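Local coordinates for protein probable acetyltransferase (Agrobacterium tumefaciens, PDB 2GE3) that binds acetyl coenzyme A and, as a GNAT-family acetyltransferase, probably transfers its acetyl group to an acceptor substrate, at residues R76-A81 with C86-M91; R109-A114 with I140-E145. One frame throughout, in Å; residues are numbered along the deposited sequence.

Interaction 1: R76-A81 with C86-M91; sequences RRQDRA and CGTLGM. With ACO (acetyl coenzyme *a), chain E.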
ATOM      1  N   ARG A  76       8.424   4.788  -6.495  1.00 38.37           N
ATOM      2  CA  ARG A  76       8.176   5.602  -5.297  1.00 41.76           C
ATOM      3  C   ARG A  76       8.660   4.907  -4.005  1.00 40.73           C
ATOM      4  O   ARG A  76       8.166   3.820  -3.620  1.00 37.54           O
ATOM      5  CB  ARG A  76       6.718   6.069  -5.209  1.00 40.99           C
ATOM      6  CG  ARG A  76       5.653   4.930  -4.945  1.00 49.58           C
ATOM      7  CD  ARG A  76       4.171   5.457  -4.949  1.00 50.70           C
ATOM      8  NE  ARG A  76       4.120   6.396  -6.083  1.00 64.41           N
ATOM      9  CZ  ARG A  76       3.835   6.027  -7.321  1.00 69.33           C
ATOM     10  NH1 ARG A  76       3.514   4.737  -7.552  1.00 71.20           N
ATOM     11  NH2 ARG A  76       3.868   6.938  -8.307  1.00 70.25           N
ATOM     12  N   ARG A  77       9.655   5.544  -3.365  1.00 41.80           N
ATOM     13  CA  ARG A  77      10.104   5.223  -1.996  1.00 42.83           C
ATOM     14  C   ARG A  77       8.987   5.283  -0.920  1.00 43.72           C
ATOM     15  O   ARG A  77       8.267   6.267  -0.847  1.00 41.59           O
ATOM     16  CB  ARG A  77      11.257   6.119  -1.576  1.00 42.67           C
ATOM     17  CG  ARG A  77      12.143   5.453  -0.523  1.00 44.81           C
ATOM     18  CD  ARG A  77      13.347   6.317  -0.143  1.00 45.32           C
ATOM     19  NE  ARG A  77      14.160   5.691   0.880  1.00 48.48           N
ATOM     20  CZ  ARG A  77      15.044   6.354   1.642  1.00 55.32           C
ATOM     21  NH1 ARG A  77      15.205   7.673   1.503  1.00 55.37           N
ATOM     22  NH2 ARG A  77      15.783   5.717   2.557  1.00 53.81           N
ATOM     23  N   GLN A  78       8.849   4.185  -0.136  1.00 44.75           N
ATOM     24  CA  GLN A  78       7.937   4.105   1.026  1.00 46.10           C
ATOM     25  C   GLN A  78       8.354   5.176   2.052  1.00 47.03           C
ATOM     26  O   GLN A  78       9.527   5.500   2.205  1.00 46.18           O
ATOM     27  CB  GLN A  78       7.938   2.720   1.694  1.00 45.06           C
ATOM     28  CG  GLN A  78       7.189   1.599   0.958  1.00 47.57           C
ATOM     29  CD  GLN A  78       5.631   1.730   0.949  1.00 53.43           C
ATOM     30  OE1 GLN A  78       5.019   1.680  -0.126  1.00 52.92           O
ATOM     31  NE2 GLN A  78       4.989   1.911   2.146  1.00 56.05           N
ATOM     32  N   ASP A  79       7.363   5.740   2.732  1.00 49.60           N
ATOM     33  CA  ASP A  79       7.621   6.848   3.644  1.00 51.78           C
ATOM     34  C   ASP A  79       8.070   6.400   4.993  1.00 50.38           C
ATOM     35  O   ASP A  79       9.082   6.893   5.499  1.00 49.77           O
ATOM     36  CB  ASP A  79       6.408   7.768   3.784  1.00 54.17           C
ATOM     37  CG  ASP A  79       6.618   9.096   3.048  1.00 60.74           C
ATOM     38  OD1 ASP A  79       6.687   9.086   1.771  1.00 64.74           O
ATOM     39  OD2 ASP A  79       6.742  10.140   3.765  1.00 68.55           O
ATOM     40  N   ARG A  80       7.345   5.452   5.578  1.00 48.99           N
ATOM     41  CA  ARG A  80       7.704   5.115   6.936  1.00 48.39           C
ATOM     42  C   ARG A  80       9.129   4.560   7.093  1.00 46.16           C
ATOM     43  O   ARG A  80       9.674   3.912   6.209  1.00 44.80           O
ATOM     44  CB  ARG A  80       6.629   4.318   7.675  1.00 49.73           C
ATOM     45  CG  ARG A  80       6.034   3.176   6.932  1.00 53.92           C
ATOM     46  CD  ARG A  80       5.101   2.428   7.853  1.00 62.32           C
ATOM     47  NE  ARG A  80       4.330   3.333   8.716  1.00 68.43           N
ATOM     48  CZ  ARG A  80       3.037   3.654   8.536  1.00 71.54           C
ATOM     49  NH1 ARG A  80       2.334   3.136   7.534  1.00 71.45           N
ATOM     50  NH2 ARG A  80       2.424   4.489   9.375  1.00 72.89           N
ATOM     51  N   ALA A  81       9.729   4.861   8.242  1.00 43.32           N
ATOM     52  CA  ALA A  81      11.103   4.521   8.478  1.00 41.31           C
ATOM     53  C   ALA A  81      11.354   3.008   8.392  1.00 40.20           C
ATOM     54  O   ALA A  81      12.429   2.626   7.923  1.00 40.64           O
ATOM     55  CB  ALA A  81      11.550   5.047   9.830  1.00 41.04           C
ATOM     56  N   CYS A  86      12.220   0.130   0.762  1.00 35.09           N
ATOM     57  CA  CYS A  86      11.277  -0.342  -0.256  1.00 35.94           C
ATOM     58  C   CYS A  86      10.728   0.713  -1.210  1.00 34.71           C
ATOM     59  O   CYS A  86      10.465   1.863  -0.803  1.00 35.97           O
ATOM     60  CB  CYS A  86      10.093  -0.940   0.451  1.00 36.85           C
ATOM     61  SG  CYS A  86       9.067  -2.045  -0.552  1.00 45.09           S
ATOM     62  N   GLY A  87      10.609   0.352  -2.494  1.00 32.58           N
ATOM     63  CA  GLY A  87      10.000   1.258  -3.482  1.00 29.58           C
ATOM     64  C   GLY A  87       8.863   0.532  -4.234  1.00 29.91           C
ATOM     65  O   GLY A  87       8.920  -0.683  -4.345  1.00 30.72           O
ATOM     66  N   THR A  88       7.832   1.264  -4.683  1.00 29.13           N
ATOM     67  CA  THR A  88       6.728   0.735  -5.479  1.00 30.24           C
ATOM     68  C   THR A  88       6.901   1.164  -6.925  1.00 29.14           C
ATOM     69  O   THR A  88       7.070   2.345  -7.198  1.00 29.18           O
ATOM     70  CB  THR A  88       5.409   1.260  -4.998  1.00 30.73           C
ATOM     71  OG1 THR A  88       5.292   0.927  -3.646  1.00 32.01           O
ATOM     72  CG2 THR A  88       4.174   0.598  -5.751  1.00 32.17           C
ATOM     73  N   LEU A  89       6.900   0.201  -7.816  1.00 28.21           N
ATOM     74  CA  LEU A  89       7.045   0.446  -9.246  1.00 29.42           C
ATOM     75  C   LEU A  89       5.682   0.693  -9.982  1.00 30.35           C
ATOM     76  O   LEU A  89       4.710   0.035  -9.689  1.00 30.79           O
ATOM     77  CB  LEU A  89       7.861  -0.695  -9.911  1.00 30.72           C
ATOM     78  CG  LEU A  89       8.314  -0.518 -11.406  1.00 29.89           C
ATOM     79  CD1 LEU A  89       9.638  -1.140 -11.603  1.00 33.82           C
ATOM     80  CD2 LEU A  89       7.317  -1.177 -12.258  1.00 29.28           C
ATOM     81  N   GLY A  90       5.612   1.714 -10.858  1.00 31.03           N
ATOM     82  CA  GLY A  90       4.535   1.807 -11.885  1.00 29.46           C
ATOM     83  C   GLY A  90       5.129   2.147 -13.265  1.00 28.26           C
ATOM     84  O   GLY A  90       6.222   2.669 -13.373  1.00 27.66           O
HETATM   85  N   MSE A  91       4.427   1.798 -14.322  1.00 26.39           N
HETATM   86  CA  MSE A  91       4.909   2.028 -15.655  1.00 30.65           C
HETATM   87  C   MSE A  91       3.793   1.858 -16.645  1.00 27.82           C
HETATM   88  O   MSE A  91       2.794   1.177 -16.346  1.00 26.40           O
HETATM   89  CB  MSE A  91       5.979   1.028 -16.003  1.00 28.62           C
HETATM   90  CG  MSE A  91       5.457  -0.357 -16.027  1.00 30.62           C
HETATM   91 SE   MSE A  91       7.090  -1.529 -16.456  1.00 44.03          SE
HETATM   92  CE  MSE A  91       7.922  -0.416 -18.023  1.00 25.54           C
TER
HETATM   93  N1A ACO E1301       0.754 -12.924 -23.041  1.00 27.30           N
HETATM   94  C2A ACO E1301       1.914 -13.442 -22.636  1.00 26.45           C
HETATM   95  N3A ACO E1301       3.076 -12.822 -22.906  1.00 28.57           N
HETATM   96  C4A ACO E1301       3.101 -11.673 -23.627  1.00 24.63           C
HETATM   97  C5A ACO E1301       1.888 -11.053 -24.074  1.00 27.84           C
HETATM   98  C6A ACO E1301       0.653 -11.758 -23.748  1.00 28.23           C
HETATM   99  N6A ACO E1301      -0.533 -11.147 -24.164  1.00 27.35           N
HETATM  100  N7A ACO E1301       2.216  -9.926 -24.824  1.00 25.35           N
HETATM  101  C8A ACO E1301       3.542  -9.783 -24.809  1.00 23.91           C
HETATM  102  N9A ACO E1301       4.055 -10.842 -24.128  1.00 27.10           N
HETATM  103  C1B ACO E1301       5.459 -11.021 -23.863  1.00 26.83           C
HETATM  104  C2B ACO E1301       6.409 -10.688 -25.002  1.00 28.46           C
HETATM  105  O2B ACO E1301       6.615 -11.930 -25.710  1.00 29.50           O
HETATM  106  C3B ACO E1301       7.581 -10.227 -24.124  1.00 32.14           C
HETATM  107  O3B ACO E1301       8.160 -11.381 -23.495  1.00 39.90           O
HETATM  108  P3B ACO E1301       9.372 -12.311 -24.097  1.00 43.51           P
HETATM  109  O7A ACO E1301       8.941 -13.088 -25.335  1.00 49.48           O
HETATM  110  O8A ACO E1301       9.485 -13.227 -22.877  1.00 46.38           O
HETATM  111  O9A ACO E1301      10.407 -11.334 -24.548  1.00 45.26           O
HETATM  112  C4B ACO E1301       6.967  -9.463 -22.950  1.00 29.90           C
HETATM  113  O4B ACO E1301       5.694 -10.075 -22.780  1.00 28.96           O
HETATM  114  C5B ACO E1301       6.744  -7.964 -23.294  1.00 29.70           C
HETATM  115  O5B ACO E1301       8.001  -7.307 -23.229  1.00 21.21           O
HETATM  116  P1A ACO E1301       8.261  -5.848 -23.672  1.00 26.44           P
HETATM  117  O1A ACO E1301       9.522  -5.513 -22.969  1.00 29.36           O
HETATM  118  O2A ACO E1301       8.093  -6.016 -25.167  1.00 29.82           O
HETATM  119  O3A ACO E1301       6.992  -5.106 -22.984  1.00 24.09           O
HETATM  120  P2A ACO E1301       6.324  -3.727 -23.297  1.00 25.95           P
HETATM  121  O4A ACO E1301       7.137  -2.706 -24.028  1.00 28.81           O
HETATM  122  O5A ACO E1301       5.009  -4.112 -23.918  1.00 23.99           O
HETATM  123  O6A ACO E1301       6.090  -3.154 -21.771  1.00 24.13           O
HETATM  124  CBP ACO E1301       4.093  -3.042 -20.364  1.00 26.35           C
HETATM  125  CCP ACO E1301       5.250  -3.916 -20.879  1.00 20.44           C
HETATM  126  CDP ACO E1301       3.140  -3.982 -19.552  1.00 19.66           C
HETATM  127  CEP ACO E1301       4.605  -1.892 -19.498  1.00 22.53           C
HETATM  128  CAP ACO E1301       3.317  -2.296 -21.523  1.00 25.06           C
HETATM  129  OAP ACO E1301       2.840  -3.312 -22.371  1.00 23.00           O
HETATM  130  C9P ACO E1301       2.137  -1.428 -21.187  1.00 24.39           C
HETATM  131  O9P ACO E1301       2.307  -0.233 -20.948  1.00 26.41           O
HETATM  132  N8P ACO E1301       0.904  -1.974 -21.177  1.00 22.09           N
HETATM  133  C7P ACO E1301      -0.236  -1.139 -20.731  1.00 18.57           C
HETATM  134  C6P ACO E1301      -0.093  -0.592 -19.326  1.00 19.76           C
HETATM  135  C5P ACO E1301       0.344  -1.539 -18.234  1.00 19.64           C
HETATM  136  O5P ACO E1301      -0.014  -2.712 -18.184  1.00 23.36           O
HETATM  137  N4P ACO E1301       1.103  -1.001 -17.270  1.00 24.43           N
HETATM  138  C3P ACO E1301       1.853  -1.841 -16.359  1.00 29.40           C
HETATM  139  C2P ACO E1301       0.892  -2.573 -15.454  1.00 42.06           C
HETATM  140  S1P ACO E1301       0.106  -1.425 -14.350  1.00 51.74           S
HETATM  141  C   ACO E1301       0.199  -2.775 -13.370  1.00 46.42           C
HETATM  142  O   ACO E1301       1.048  -3.587 -13.619  1.00 44.11           O
HETATM  143  CH3 ACO E1301      -0.740  -2.789 -12.190  1.00 47.99           C
HETATM  144  O   HOH W   1       6.720  -0.072  -1.603  1.00 43.17           O
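The side-chain amide of Q78 crosses obliquely to T88, and one ordered water joins the two: it donates to Q78 OE1 over 2.9 Å and also hydrogen-bonds T88 OG1. Direct contact between Q78 OE1 and T88 OG1 is looser, at 3.6 Å. The bend at chi2 (-70°) of Q78 turns the amide back toward T88, while its CG leans on C86 CB. The other flat group, the guanidinium of R76, has T88 O near it at an oblique angle, and its NH2 makes a long, weak ion pair with D74. What the R76 side chain brings is mostly methylene: with chi1 at 68°, CG sits between the backbone N and the carbonyl carbon and packs 3.7 Å from T88 CB. A long aliphatic stem and a beta-branched threonine thus suit this solvent-facing side of the sheet.

Beneath them runs the backbone ladder of an antiparallel beta hairpin. R76 and T88 form a hydrogen-bonded pair, N to O in both directions, and Q78 N reaches C86 O over 2.9 Å in an almost straight bond (179°) where the strand gives way to the turn. R77 and G87 form the non-hydrogen-bonded pair between, with the short CA-CA spacing of that pair type, 4.2 Å; G87 places no side chain beside R77 on that face, and G87 CA also makes a CA-H...O contact with R76 O. Further along, M91 O accepts a weak hydrogen bond from N4P of the acetyl-CoA pantetheine arm.

On the other face the extended side chain of R77 bonds through NE to A84 O of the connecting turn and packs on F117 of helix 102-117. Selenomethionine M91 packs on M107 of that helix, and strand 121-127 lines the far edge of strand 86-93 through bonds to G87 and L89.

Interaction 2: R109-A114 with I140-E145; sequences RTLDAA and IGFAHE
Helix backbone at L111 and the end of another helix at I140 stay well apart, 9.8 Å between the CA atoms of L111 and I140, so side chains must bridge the interval. Residues 109-114 are a regular stretch of helix 102-117, with A113 N and A114 N bonded back to R109 O and T110 O. The partner segment changes course instead: helix 131-140 stops at I140, and G141 takes a positive phi (115°) in a Schellman motif. Glycine fits because at these angles a beta carbon would be jammed against the preceding carbonyl oxygen. The chain then turns through F142 into strand 143-153.

Into the gap L111 sends its two methyl branches. CD1 meets the branch methyl of I140, 3.5 Å from CG2, and also lies 4.2 Å from CE1 of the F142 ring. CD2 approaches the neighbouring ring atom, at 4.2 Å from F142 CZ. The forked leucine therefore touches two partners at once. In I140 a chi1 of -65° sets CG1 beside the backbone N and leaves CG2 anti to it, turned to the leucine. F142 leaves the backbone to one side of the helix, and the length of its ring brings CE1 and CZ up to the leucine.

Behind this trio the core continues: L111 also packs on I75 and F168, and F142 on M164 and I166 of strand 158-167. Farther along the same segment, E145 turns to polar partners, with salt bridges to R121 and to R149 of the second subunit.

All three touching side chains are hydrocarbon, so the join between helix 102-117 and the turn after helix 131-140 rests on shape and dispersion and on withdrawing L111 and F142 from water. Nothing in it is directional, so it depends on how the leucine methyls fit between the isoleucine methyl and the ring.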
ATOM      1  N   ARG A 109      16.739   0.222 -16.696  1.00 30.21           N
ATOM      2  CA  ARG A 109      17.305   1.510 -16.307  1.00 29.60           C
ATOM      3  C   ARG A 109      16.775   1.945 -14.951  1.00 30.39           C
ATOM      4  O   ARG A 109      17.509   2.527 -14.120  1.00 31.00           O
ATOM      5  CB  ARG A 109      16.966   2.599 -17.333  1.00 29.25           C
ATOM      6  CG  ARG A 109      17.794   2.461 -18.687  1.00 29.72           C
ATOM      7  CD  ARG A 109      19.321   2.784 -18.378  1.00 31.39           C
ATOM      8  NE  ARG A 109      19.510   4.207 -18.013  1.00 36.18           N
ATOM      9  CZ  ARG A 109      19.448   5.221 -18.895  1.00 41.68           C
ATOM     10  NH1 ARG A 109      19.142   4.992 -20.188  1.00 41.93           N
ATOM     11  NH2 ARG A 109      19.645   6.471 -18.491  1.00 40.48           N
ATOM     12  N   THR A 110      15.479   1.744 -14.746  1.00 29.53           N
ATOM     13  CA  THR A 110      14.796   2.232 -13.546  1.00 28.69           C
ATOM     14  C   THR A 110      15.236   1.407 -12.322  1.00 28.39           C
ATOM     15  O   THR A 110      15.469   1.973 -11.280  1.00 29.07           O
ATOM     16  CB  THR A 110      13.253   2.263 -13.732  1.00 29.09           C
ATOM     17  OG1 THR A 110      12.951   3.059 -14.889  1.00 29.05           O
ATOM     18  CG2 THR A 110      12.474   2.859 -12.447  1.00 26.79           C
ATOM     19  N   LEU A 111      15.362   0.088 -12.454  1.00 28.20           N
ATOM     20  CA  LEU A 111      15.892  -0.785 -11.391  1.00 28.79           C
ATOM     21  C   LEU A 111      17.336  -0.550 -11.067  1.00 30.77           C
ATOM     22  O   LEU A 111      17.787  -0.650  -9.888  1.00 30.72           O
ATOM     23  CB  LEU A 111      15.685  -2.272 -11.773  1.00 27.88           C
ATOM     24  CG  LEU A 111      14.192  -2.751 -11.789  1.00 32.16           C
ATOM     25  CD1 LEU A 111      14.127  -4.129 -12.382  1.00 32.09           C
ATOM     26  CD2 LEU A 111      13.553  -2.794 -10.324  1.00 24.73           C
ATOM     27  N   ASP A 112      18.136  -0.331 -12.113  1.00 32.91           N
ATOM     28  CA  ASP A 112      19.480  -0.014 -11.845  1.00 33.15           C
ATOM     29  C   ASP A 112      19.606   1.309 -11.045  1.00 32.87           C
ATOM     30  O   ASP A 112      20.340   1.373 -10.045  1.00 31.64           O
ATOM     31  CB  ASP A 112      20.303  -0.017 -13.103  1.00 35.32           C
ATOM     32  CG  ASP A 112      21.656  -0.773 -12.869  1.00 43.33           C
ATOM     33  OD1 ASP A 112      21.671  -2.071 -12.674  1.00 47.49           O
ATOM     34  OD2 ASP A 112      22.652  -0.041 -12.800  1.00 37.98           O
ATOM     35  N   ALA A 113      18.873   2.352 -11.430  1.00 31.73           N
ATOM     36  CA  ALA A 113      18.930   3.564 -10.627  1.00 31.23           C
ATOM     37  C   ALA A 113      18.414   3.311  -9.171  1.00 31.64           C
ATOM     38  O   ALA A 113      18.902   3.952  -8.226  1.00 30.80           O
ATOM     39  CB  ALA A 113      18.129   4.617 -11.253  1.00 31.87           C
ATOM     40  N   ALA A 114      17.414   2.435  -8.995  1.00 30.39           N
ATOM     41  CA  ALA A 114      16.916   2.146  -7.625  1.00 31.85           C
ATOM     42  C   ALA A 114      17.964   1.477  -6.740  1.00 30.68           C
ATOM     43  O   ALA A 114      18.075   1.747  -5.552  1.00 27.88           O
ATOM     44  CB  ALA A 114      15.642   1.306  -7.634  1.00 30.45           C
ATOM     45  N   ILE A 140      12.057  -9.944 -16.359  1.00 29.19           N
ATOM     46  CA  ILE A 140      13.012  -9.060 -15.686  1.00 27.63           C
ATOM     47  C   ILE A 140      13.551  -9.692 -14.383  1.00 27.33           C
ATOM     48  O   ILE A 140      14.597  -9.315 -13.969  1.00 25.20           O
ATOM     49  CB  ILE A 140      12.344  -7.705 -15.355  1.00 28.55           C
ATOM     50  CG1 ILE A 140      11.963  -6.954 -16.652  1.00 27.12           C
ATOM     51  CG2 ILE A 140      13.250  -6.834 -14.473  1.00 30.02           C
ATOM     52  CD1 ILE A 140      13.044  -6.681 -17.650  1.00 24.36           C
ATOM     53  N   GLY A 141      12.811 -10.622 -13.740  1.00 26.28           N
ATOM     54  CA  GLY A 141      13.275 -11.314 -12.555  1.00 23.91           C
ATOM     55  C   GLY A 141      12.432 -10.985 -11.286  1.00 25.23           C
ATOM     56  O   GLY A 141      12.834 -11.333 -10.188  1.00 23.86           O
ATOM     57  N   PHE A 142      11.220 -10.409 -11.423  1.00 24.85           N
ATOM     58  CA  PHE A 142      10.304 -10.289 -10.272  1.00 23.94           C
ATOM     59  C   PHE A 142       9.809 -11.688  -9.874  1.00 24.67           C
ATOM     60  O   PHE A 142       9.627 -12.505 -10.713  1.00 25.66           O
ATOM     61  CB  PHE A 142       9.126  -9.381 -10.549  1.00 22.41           C
ATOM     62  CG  PHE A 142       9.487  -7.941 -10.475  1.00 24.68           C
ATOM     63  CD1 PHE A 142      10.175  -7.320 -11.533  1.00 22.47           C
ATOM     64  CD2 PHE A 142       9.119  -7.178  -9.363  1.00 19.51           C
ATOM     65  CE1 PHE A 142      10.488  -5.965 -11.476  1.00 27.40           C
ATOM     66  CE2 PHE A 142       9.454  -5.807  -9.287  1.00 28.39           C
ATOM     67  CZ  PHE A 142      10.109  -5.182 -10.348  1.00 24.57           C
ATOM     68  N   ALA A 143       9.706 -11.949  -8.580  1.00 23.74           N
ATOM     69  CA  ALA A 143       9.136 -13.132  -8.017  1.00 23.53           C
ATOM     70  C   ALA A 143       7.661 -12.870  -7.657  1.00 24.13           C
ATOM     71  O   ALA A 143       7.286 -11.780  -7.110  1.00 23.94           O
ATOM     72  CB  ALA A 143       9.954 -13.540  -6.736  1.00 20.85           C
ATOM     73  N   HIS A 144       6.831 -13.893  -7.871  1.00 23.76           N
ATOM     74  CA  HIS A 144       5.512 -13.856  -7.340  1.00 23.80           C
ATOM     75  C   HIS A 144       5.509 -13.987  -5.841  1.00 25.86           C
ATOM     76  O   HIS A 144       6.169 -14.883  -5.273  1.00 25.02           O
ATOM     77  CB  HIS A 144       4.659 -15.018  -7.982  1.00 23.89           C
ATOM     78  CG  HIS A 144       4.345 -14.779  -9.439  1.00 22.62           C
ATOM     79  ND1 HIS A 144       3.313 -13.972  -9.842  1.00 23.03           N
ATOM     80  CD2 HIS A 144       4.946 -15.212 -10.575  1.00 22.97           C
ATOM     81  CE1 HIS A 144       3.240 -13.960 -11.159  1.00 26.10           C
ATOM     82  NE2 HIS A 144       4.251 -14.669 -11.630  1.00 27.17           N
ATOM     83  N   GLU A 145       4.653 -13.195  -5.201  1.00 26.37           N
ATOM     84  CA  GLU A 145       4.601 -13.160  -3.744  1.00 27.85           C
ATOM     85  C   GLU A 145       3.238 -13.450  -3.209  1.00 28.19           C
ATOM     86  O   GLU A 145       3.149 -13.596  -2.023  1.00 30.43           O
ATOM     87  CB  GLU A 145       5.026 -11.812  -3.162  1.00 25.94           C
ATOM     88  CG  GLU A 145       6.534 -11.638  -3.265  1.00 28.95           C
ATOM     89  CD  GLU A 145       7.036 -10.534  -2.331  1.00 29.29           C
ATOM     90  OE1 GLU A 145       8.156 -10.684  -1.790  1.00 24.23           O
ATOM     91  OE2 GLU A 145       6.282  -9.515  -2.151  1.00 29.42           O
TER

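Interactions 1 and 2 follow one another along the chain and serve the same sheet, with centres 13 Å apart. They meet directly where L89 of strand 86-93 packs on the F142 ring, L89 CD1 lying 4.3 Å from F142 CZ, so strand 86-93 joins the apolar packing of interaction 2 through L89. Acetyl-CoA lies near both: interaction 1 reaches its pantetheine at M91, whereas the I140 side chain of interaction 2 lies about 6 Å from the cofactor. From the loop after strand 86-93 into the first turn of helix 102-117, backbone N atoms of N99, G101, G103 and A104 bind the cofactor, as in the glycine-rich motif of GNAT enzymes; K139 adds its NZ.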